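Local coordinates for Poly(A) ribonuclease pop2 (Schizosaccharomyces pombe, PDB 2P51), which trims the poly(A) tails of mRNAs from the 3' end as a metal-dependent exoribonuclease, the catalytic subunit of the CCR4-NOT deadenylase complex, at residues A[81-93]-A[104-118]. Numbering follows the deposited sequence.
Sequences DSLKIIQIGLALS and CTWQFNFTFNLQDDM
Ile88 pairs with Phe108 and Leu90 with Trp106 as antiparallel hydrogen-bonded pairs, so strands 87-93 and 105-109 form a beta hairpin, their directions 163° apart, in the mixed sheet of the DEDD nuclease fold. Where the strands end, Phe110 N still reaches Ile86 O, and water 2 bridges Ile85 O and Thr111 O across the parting chains. Ile86 and Gln87 both face Glu53 on the neighbouring strand, a classic beta bulge beside the metal site.

Ile88, Leu90, Trp106 and Phe108 share the apolar face, where helix 31-41 packs on Trp106 and Phe108; there Leu90 CD1 lies 3.8 Å from Phe108 CE2. Phe110, just past strand 105-109, lays its ring against Ile85 and Ile88: Ile85 CG2 sits over one face, while the branched Ile88 brings CG1 to within 3.6 Å of Phe110 CE2. The opposite face of the hairpin carries Gln87, Gln107 and Asn109. Extended beyond CG, Gln87 runs alongside Asn109, and its NE2 donates to Asn109 OD1 (2.9 Å) almost straight onto the C=O; Asn109 ND2 donates to Asp25. Gln87 OE1 takes the backbone N-H of Ala238, so this buried amide is gripped at both ends, and the side chain lies about 7 Å from a bound magnesium ion.

Beyond the strands, Phe112 turns its flat ring to Ile86, whose CG1 makes a CH-pi contact 4.1 Å from the ring centroid. The exposed Lys84, long enough to span the widening gap, forms a salt bridge with Asp117, whose OD2 accepts from Asn113 N. Replacing Asp117 by alanine removes the carboxylate, which is likely to leave the Lys84 ammonium without its mate and Asn113 N without this acceptor. In the salt bridge, Lys84 NZ meets Asp117 OD1 on its syn side at 3.0 Å.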
ATOM      1  N   ASP A  81      -3.590  -0.735 -14.834  1.00 15.26           N
ATOM      2  CA  ASP A  81      -3.478  -1.904 -15.718  1.00 15.49           C
ATOM      3  C   ASP A  81      -2.188  -1.854 -16.561  1.00 16.04           C
ATOM      4  O   ASP A  81      -1.679  -2.924 -16.881  1.00 19.92           O
ATOM      5  CB  ASP A  81      -4.620  -1.966 -16.718  1.00 17.72           C
ATOM      6  CG  ASP A  81      -5.894  -2.603 -16.215  1.00 18.14           C
ATOM      7  OD1 ASP A  81      -5.951  -3.204 -15.125  1.00 19.37           O
ATOM      8  OD2 ASP A  81      -6.887  -2.488 -16.982  1.00 20.25           O
ATOM      9  N   SER A  82      -1.735  -0.637 -16.914  1.00 17.34           N
ATOM     10  CA  SER A  82      -0.689  -0.475 -17.898  1.00 17.04           C
ATOM     11  C   SER A  82       0.732  -0.288 -17.386  1.00 16.23           C
ATOM     12  O   SER A  82       1.697  -0.533 -18.113  1.00 23.11           O
ATOM     13  CB  SER A  82      -1.033   0.766 -18.774  1.00 26.87           C
ATOM     14  OG  SER A  82      -2.032   0.287 -19.691  1.00 37.08           O
ATOM     15  N   LEU A  83       0.838   0.136 -16.140  1.00 16.12           N
ATOM     16  CA  LEU A  83       2.117   0.529 -15.579  1.00 14.87           C
ATOM     17  C   LEU A  83       2.496  -0.442 -14.476  1.00 15.81           C
ATOM     18  O   LEU A  83       1.658  -0.765 -13.614  1.00 18.06           O
ATOM     19  CB  LEU A  83       2.068   1.940 -14.986  1.00 14.98           C
ATOM     20  CG  LEU A  83       1.719   3.077 -15.979  1.00 18.45           C
ATOM     21  CD1 LEU A  83       1.773   4.437 -15.256  1.00 18.84           C
ATOM     22  CD2 LEU A  83       2.661   3.055 -17.167  1.00 20.00           C
ATOM     23  N   LYS A  84       3.730  -0.887 -14.538  1.00 14.13           N
ATOM     24  CA  LYS A  84       4.149  -1.909 -13.572  1.00 15.33           C
ATOM     25  C   LYS A  84       4.466  -1.364 -12.190  1.00 13.33           C
ATOM     26  O   LYS A  84       5.077  -0.313 -12.005  1.00 14.85           O
ATOM     27  CB  LYS A  84       5.400  -2.610 -14.113  1.00 15.99           C
ATOM     28  CG  LYS A  84       5.110  -3.445 -15.366  1.00 19.96           C
ATOM     29  CD  LYS A  84       6.450  -3.999 -15.880  1.00 29.26           C
ATOM     30  CE  LYS A  84       6.095  -4.905 -17.073  1.00 38.60           C
ATOM     31  NZ  LYS A  84       7.336  -5.546 -17.563  1.00 54.56           N
ATOM     32  N   ILE A  85       4.051  -2.144 -11.196  1.00 14.02           N
ATOM     33  CA  ILE A  85       4.400  -1.853  -9.803  1.00 13.11           C
ATOM     34  C   ILE A  85       5.910  -1.841  -9.575  1.00 12.48           C
ATOM     35  O   ILE A  85       6.604  -2.627 -10.213  1.00 14.88           O
ATOM     36  CB  ILE A  85       3.721  -2.897  -8.889  1.00 13.61           C
ATOM     37  CG1 ILE A  85       3.766  -2.538  -7.414  1.00 17.49           C
ATOM     38  CG2 ILE A  85       4.305  -4.314  -9.097  1.00 16.47           C
ATOM     39  CD1 ILE A  85       3.107  -1.289  -6.985  1.00 28.37           C
ATOM     40  N   ILE A  86       6.339  -0.949  -8.659  1.00 12.48           N
ATOM     41  CA  ILE A  86       7.777  -0.843  -8.360  1.00 11.76           C
ATOM     42  C   ILE A  86       8.061  -1.270  -6.931  1.00 12.22           C
ATOM     43  O   ILE A  86       9.083  -1.967  -6.703  1.00 13.90           O
ATOM     44  CB  ILE A  86       8.291   0.589  -8.689  1.00 13.18           C
ATOM     45  CG1 ILE A  86       8.253   0.846 -10.206  1.00 14.16           C
ATOM     46  CG2 ILE A  86       9.691   0.827  -8.156  1.00 15.37           C
ATOM     47  CD1 ILE A  86       8.462   2.306 -10.628  1.00 15.12           C
ATOM     48  N   GLN A  87       7.241  -0.921  -5.965  1.00 12.73           N
ATOM     49  CA  GLN A  87       7.487  -1.376  -4.618  1.00 12.08           C
ATOM     50  C   GLN A  87       6.147  -1.588  -3.882  1.00 11.06           C
ATOM     51  O   GLN A  87       5.197  -0.856  -4.151  1.00 13.51           O
ATOM     52  CB  GLN A  87       8.220  -0.395  -3.683  1.00 16.19           C
ATOM     53  CG  GLN A  87       9.682  -0.191  -3.890  1.00 18.12           C
ATOM     54  CD  GLN A  87      10.295   0.798  -2.925  1.00 16.24           C
ATOM     55  OE1 GLN A  87       9.628   1.811  -2.580  1.00 16.33           O
ATOM     56  NE2 GLN A  87      11.516   0.580  -2.523  1.00 17.85           N
ATOM     57  N   ILE A  88       6.115  -2.525  -2.959  1.00 11.77           N
ATOM     58  CA  ILE A  88       5.012  -2.629  -2.001  1.00 12.13           C
ATOM     59  C   ILE A  88       5.605  -2.601  -0.606  1.00 11.30           C
ATOM     60  O   ILE A  88       6.567  -3.342  -0.365  1.00 14.79           O
ATOM     61  CB  ILE A  88       4.172  -3.914  -2.143  1.00 12.19           C
ATOM     62  CG1 ILE A  88       3.464  -3.978  -3.499  1.00 14.32           C
ATOM     63  CG2 ILE A  88       3.191  -4.062  -0.980  1.00 13.87           C
ATOM     64  CD1 ILE A  88       2.736  -5.255  -3.841  1.00 15.77           C
ATOM     65  N   GLY A  89       5.043  -1.813   0.283  1.00 11.53           N
ATOM     66  CA  GLY A  89       5.477  -1.754   1.693  1.00 11.92           C
ATOM     67  C   GLY A  89       4.425  -2.369   2.595  1.00 10.79           C
ATOM     68  O   GLY A  89       3.238  -2.023   2.428  1.00 12.18           O
ATOM     69  N   LEU A  90       4.847  -3.299   3.463  1.00 11.48           N
ATOM     70  CA  LEU A  90       3.940  -3.885   4.426  1.00 11.07           C
ATOM     71  C   LEU A  90       4.533  -3.733   5.839  1.00 10.99           C
ATOM     72  O   LEU A  90       5.591  -4.290   6.106  1.00 13.09           O
ATOM     73  CB  LEU A  90       3.693  -5.368   4.144  1.00 12.32           C
ATOM     74  CG  LEU A  90       3.131  -5.793   2.793  1.00 11.81           C
ATOM     75  CD1 LEU A  90       3.006  -7.310   2.704  1.00 15.21           C
ATOM     76  CD2 LEU A  90       1.783  -5.114   2.535  1.00 14.49           C
ATOM     77  N   ALA A  91       3.829  -3.023   6.711  1.00 11.01           N
ATOM     78  CA  ALA A  91       4.252  -2.784   8.077  1.00 11.38           C
ATOM     79  C   ALA A  91       3.267  -3.475   9.022  1.00 11.56           C
ATOM     80  O   ALA A  91       2.083  -3.144   9.041  1.00 14.71           O
ATOM     81  CB  ALA A  91       4.329  -1.280   8.355  1.00 13.41           C
ATOM     82  N   LEU A  92       3.788  -4.426   9.805  1.00 11.30           N
ATOM     83  CA  LEU A  92       2.936  -5.186  10.714  1.00 11.76           C
ATOM     84  C   LEU A  92       2.956  -4.546  12.097  1.00 11.81           C
ATOM     85  O   LEU A  92       3.984  -4.099  12.583  1.00 14.15           O
ATOM     86  CB  LEU A  92       3.372  -6.615  10.856  1.00 14.47           C
ATOM     87  CG  LEU A  92       2.877  -7.600   9.766  1.00 18.92           C
ATOM     88  CD1 LEU A  92       3.137  -7.195   8.346  1.00 23.54           C
ATOM     89  CD2 LEU A  92       3.522  -8.975  10.082  1.00 19.56           C
ATOM     90  N   SER A  93       1.765  -4.564  12.731  1.00 12.01           N
ATOM     91  CA  SER A  93       1.640  -4.120  14.096  1.00 12.74           C
ATOM     92  C   SER A  93       0.662  -5.056  14.805  1.00 13.11           C
ATOM     93  O   SER A  93      -0.207  -5.663  14.182  1.00 14.44           O
ATOM     94  CB  SER A  93       1.051  -2.693  14.145  0.76 13.43           C
ATOM     95  OG  SER A  93       1.761  -1.728  13.362  0.76 13.19           O
ATOM     96  N   CYS A 104      10.314  -3.196  11.568  1.00 14.49           N
ATOM     97  CA  CYS A 104       9.246  -2.188  11.601  1.00 14.20           C
ATOM     98  C   CYS A 104       8.414  -2.303  10.325  1.00 14.32           C
ATOM     99  O   CYS A 104       7.225  -1.999  10.364  1.00 16.75           O
ATOM    100  CB  CYS A 104       9.814  -0.779  11.744  1.00 18.28           C
ATOM    101  SG  CYS A 104      10.871  -0.431  13.180  1.00 29.63           S
ATOM    102  N   THR A 105       9.005  -2.703   9.196  1.00 15.14           N
ATOM    103  CA  THR A 105       8.291  -2.750   7.921  1.00 12.99           C
ATOM    104  C   THR A 105       9.093  -3.571   6.914  1.00 13.13           C
ATOM    105  O   THR A 105      10.323  -3.689   7.024  1.00 15.16           O
ATOM    106  CB  THR A 105       8.017  -1.318   7.415  1.00 13.54           C
ATOM    107  OG1 THR A 105       7.204  -1.364   6.240  1.00 14.39           O
ATOM    108  CG2 THR A 105       9.314  -0.593   7.030  1.00 15.32           C
ATOM    109  N   TRP A 106       8.425  -4.160   5.915  1.00 13.83           N
ATOM    110  CA  TRP A 106       9.050  -4.833   4.799  1.00 13.21           C
ATOM    111  C   TRP A 106       8.838  -3.998   3.538  1.00 13.41           C
ATOM    112  O   TRP A 106       7.752  -3.426   3.356  1.00 16.12           O
ATOM    113  CB  TRP A 106       8.406  -6.205   4.536  1.00 13.81           C
ATOM    114  CG  TRP A 106       8.903  -7.274   5.474  1.00 13.36           C
ATOM    115  CD1 TRP A 106       9.914  -8.167   5.186  1.00 13.81           C
ATOM    116  CD2 TRP A 106       8.455  -7.578   6.804  1.00 14.12           C
ATOM    117  NE1 TRP A 106      10.113  -9.004   6.270  1.00 15.12           N
ATOM    118  CE2 TRP A 106       9.249  -8.676   7.255  1.00 15.14           C
ATOM    119  CE3 TRP A 106       7.483  -7.049   7.657  1.00 14.20           C
ATOM    120  CZ2 TRP A 106       9.083  -9.241   8.522  1.00 14.97           C
ATOM    121  CZ3 TRP A 106       7.300  -7.598   8.915  1.00 16.83           C
ATOM    122  CH2 TRP A 106       8.097  -8.686   9.336  1.00 17.30           C
ATOM    123  N   GLN A 107       9.860  -4.003   2.703  1.00 13.41           N
ATOM    124  CA  GLN A 107       9.776  -3.323   1.439  1.00 13.85           C
ATOM    125  C   GLN A 107      10.072  -4.329   0.326  1.00 13.14           C
ATOM    126  O   GLN A 107      11.203  -4.767   0.164  1.00 15.40           O
ATOM    127  CB  GLN A 107      10.802  -2.189   1.430  1.00 16.50           C
ATOM    128  CG  GLN A 107      10.888  -1.392   0.141  1.00 16.55           C
ATOM    129  CD  GLN A 107      11.544  -0.035   0.461  1.00 15.63           C
ATOM    130  OE1 GLN A 107      10.778   0.912   0.716  1.00 17.34           O
ATOM    131  NE2 GLN A 107      12.860   0.021   0.410  1.00 17.38           N
ATOM    132  N   PHE A 108       9.051  -4.667  -0.466  1.00 13.89           N
ATOM    133  CA  PHE A 108       9.155  -5.603  -1.568  1.00 13.36           C
ATOM    134  C   PHE A 108       9.506  -4.824  -2.829  1.00 13.53           C
ATOM    135  O   PHE A 108       8.760  -3.884  -3.164  1.00 15.16           O
ATOM    136  CB  PHE A 108       7.813  -6.318  -1.771  1.00 13.83           C
ATOM    137  CG  PHE A 108       7.484  -7.219  -0.592  1.00 12.63           C
ATOM    138  CD1 PHE A 108       7.828  -8.565  -0.638  1.00 14.53           C
ATOM    139  CD2 PHE A 108       6.872  -6.736   0.538  1.00 13.70           C
ATOM    140  CE1 PHE A 108       7.548  -9.382   0.451  1.00 15.96           C
ATOM    141  CE2 PHE A 108       6.604  -7.559   1.633  1.00 14.58           C
ATOM    142  CZ  PHE A 108       6.956  -8.884   1.623  1.00 16.75           C
ATOM    143  N   ASN A 109      10.600  -5.176  -3.483  1.00 13.04           N
ATOM    144  CA  ASN A 109      11.077  -4.437  -4.658  1.00 14.26           C
ATOM    145  C   ASN A 109      10.844  -5.220  -5.942  1.00 13.23           C
ATOM    146  O   ASN A 109      11.351  -6.362  -6.024  1.00 14.50           O
ATOM    147  CB  ASN A 109      12.582  -4.168  -4.446  1.00 15.18           C
ATOM    148  CG  ASN A 109      12.796  -3.283  -3.211  1.00 14.96           C
ATOM    149  OD1 ASN A 109      12.351  -2.124  -3.182  1.00 18.22           O
ATOM    150  ND2 ASN A 109      13.453  -3.869  -2.212  1.00 17.35           N
ATOM    151  N   PHE A 110      10.084  -4.678  -6.883  1.00 14.04           N
ATOM    152  CA  PHE A 110       9.607  -5.453  -8.029  1.00 14.28           C
ATOM    153  C   PHE A 110      10.382  -5.153  -9.304  1.00 16.17           C
ATOM    154  O   PHE A 110      10.977  -4.085  -9.500  1.00 16.20           O
ATOM    155  CB  PHE A 110       8.114  -5.161  -8.261  1.00 14.26           C
ATOM    156  CG  PHE A 110       7.317  -5.788  -7.123  1.00 14.43           C
ATOM    157  CD1 PHE A 110       6.933  -7.120  -7.178  1.00 16.33           C
ATOM    158  CD2 PHE A 110       6.999  -5.071  -5.985  1.00 14.44           C
ATOM    159  CE1 PHE A 110       6.208  -7.707  -6.150  1.00 16.47           C
ATOM    160  CE2 PHE A 110       6.254  -5.619  -4.957  1.00 15.42           C
ATOM    161  CZ  PHE A 110       5.886  -6.970  -5.038  1.00 15.79           C
ATOM    162  N   THR A 111      10.340  -6.135 -10.197  1.00 16.16           N
ATOM    163  CA  THR A 111      11.073  -6.053 -11.474  1.00 16.79           C
ATOM    164  C   THR A 111      10.614  -4.852 -12.299  1.00 15.90           C
ATOM    165  O   THR A 111       9.423  -4.529 -12.404  1.00 17.87           O
ATOM    166  CB  THR A 111      10.870  -7.362 -12.245  1.00 18.72           C
ATOM    167  OG1 THR A 111      11.785  -7.368 -13.351  1.00 23.55           O
ATOM    168  CG2 THR A 111       9.448  -7.445 -12.794  1.00 19.59           C
ATOM    169  N   PHE A 112      11.555  -4.140 -12.925  1.00 16.80           N
ATOM    170  CA  PHE A 112      11.207  -2.946 -13.715  1.00 16.83           C
ATOM    171  C   PHE A 112      12.371  -2.712 -14.657  1.00 17.18           C
ATOM    172  O   PHE A 112      13.527  -3.050 -14.294  1.00 20.29           O
ATOM    173  CB  PHE A 112      10.984  -1.765 -12.753  1.00 18.04           C
ATOM    174  CG  PHE A 112      10.199  -0.672 -13.435  1.00 16.19           C
ATOM    175  CD1 PHE A 112       8.805  -0.757 -13.454  1.00 18.05           C
ATOM    176  CD2 PHE A 112      10.828   0.414 -14.052  1.00 17.60           C
ATOM    177  CE1 PHE A 112       8.050   0.225 -14.099  1.00 15.21           C
ATOM    178  CE2 PHE A 112      10.061   1.371 -14.687  1.00 17.18           C
ATOM    179  CZ  PHE A 112       8.680   1.274 -14.721  1.00 16.53           C
ATOM    180  N   ASN A 113      12.136  -2.160 -15.841  1.00 17.29           N
ATOM    181  CA  ASN A 113      13.121  -2.026 -16.892  1.00 18.66           C
ATOM    182  C   ASN A 113      12.944  -0.628 -17.503  1.00 18.51           C
ATOM    183  O   ASN A 113      11.956  -0.365 -18.175  1.00 21.78           O
ATOM    184  CB  ASN A 113      12.974  -3.146 -17.911  1.00 21.28           C
ATOM    185  CG  ASN A 113      14.108  -3.073 -18.914  1.00 24.16           C
ATOM    186  OD1 ASN A 113      14.288  -2.021 -19.520  1.00 26.32           O
ATOM    187  ND2 ASN A 113      14.815  -4.207 -19.071  1.00 26.48           N
ATOM    188  N   LEU A 114      13.896   0.276 -17.238  1.00 19.58           N
ATOM    189  CA  LEU A 114      13.756   1.651 -17.693  1.00 20.90           C
ATOM    190  C   LEU A 114      13.797   1.770 -19.208  1.00 23.94           C
ATOM    191  O   LEU A 114      13.328   2.725 -19.813  1.00 27.80           O
ATOM    192  CB  LEU A 114      14.859   2.569 -17.102  1.00 21.13           C
ATOM    193  CG  LEU A 114      14.664   2.834 -15.585  1.00 23.38           C
ATOM    194  CD1 LEU A 114      15.837   3.655 -15.055  1.00 28.89           C
ATOM    195  CD2 LEU A 114      13.312   3.499 -15.287  1.00 23.92           C
ATOM    196  N   GLN A 115      14.412   0.781 -19.852  1.00 24.59           N
ATOM    197  CA  GLN A 115      14.487   0.870 -21.318  1.00 26.54           C
ATOM    198  C   GLN A 115      13.192   0.380 -21.947  1.00 26.89           C
ATOM    199  O   GLN A 115      12.761   0.856 -22.997  1.00 33.25           O
ATOM    200  CB  GLN A 115      15.731   0.059 -21.744  1.00 32.20           C
ATOM    201  CG  GLN A 115      17.058   0.624 -21.273  1.00 39.02           C
ATOM    202  CD  GLN A 115      17.445   0.320 -19.839  1.00 48.23           C
ATOM    203  OE1 GLN A 115      17.900   1.237 -19.125  1.00 61.06           O
ATOM    204  NE2 GLN A 115      17.307  -0.915 -19.342  1.00 55.20           N
ATOM    205  N   ASP A 116      12.502  -0.615 -21.373  1.00 26.42           N
ATOM    206  CA  ASP A 116      11.394  -1.273 -22.028  1.00 29.80           C
ATOM    207  C   ASP A 116      10.011  -0.881 -21.515  1.00 25.01           C
ATOM    208  O   ASP A 116       9.011  -1.004 -22.260  1.00 30.46           O
ATOM    209  CB  ASP A 116      11.472  -2.809 -21.836  1.00 36.73           C
ATOM    210  CG  ASP A 116      12.665  -3.520 -22.409  1.00 43.32           C
ATOM    211  OD1 ASP A 116      13.393  -2.892 -23.214  1.00 52.71           O
ATOM    212  OD2 ASP A 116      12.912  -4.725 -22.090  1.00 53.55           O
ATOM    213  N   ASP A 117       9.927  -0.469 -20.249  1.00 21.51           N
ATOM    214  CA  ASP A 117       8.652  -0.317 -19.563  1.00 20.97           C
ATOM    215  C   ASP A 117       8.131   1.106 -19.699  1.00 20.06           C
ATOM    216  O   ASP A 117       8.914   2.020 -19.915  1.00 25.76           O
ATOM    217  CB  ASP A 117       8.775  -0.647 -18.066  1.00 20.24           C
ATOM    218  CG  ASP A 117       8.856  -2.154 -17.879  1.00 21.28           C
ATOM    219  OD1 ASP A 117       8.316  -2.916 -18.715  1.00 26.31           O
ATOM    220  OD2 ASP A 117       9.483  -2.607 -16.900  1.00 21.76           O
ATOM    221  N   MET A 118       6.810   1.222 -19.576  1.00 20.98           N
ATOM    222  CA  MET A 118       6.168   2.528 -19.653  1.00 20.41           C
ATOM    223  C   MET A 118       6.183   3.251 -18.325  1.00 17.91           C
ATOM    224  O   MET A 118       6.112   2.588 -17.271  1.00 17.47           O
ATOM    225  CB  MET A 118       4.711   2.336 -20.089  0.52 23.46           C
ATOM    226  CG  MET A 118       4.585   1.621 -21.416  0.52 23.24           C
ATOM    227  SD  MET A 118       2.882   1.431 -21.971  0.52 48.17           S
ATOM    228  CE  MET A 118       2.344   0.096 -20.882  0.52 37.35           C
TER
HETATM  229  O   HOH W   1       5.385  -0.010 -16.638  1.00 17.70           O
HETATM  230  O   HOH W   2       6.886  -5.080 -11.556  1.00 16.76           O
HETATM  231  O   HOH W   3       5.092  -1.512  12.149  1.00 17.15           O
HETATM  232  O   HOH W   4       6.445  -4.904  10.497  0.87 22.61           O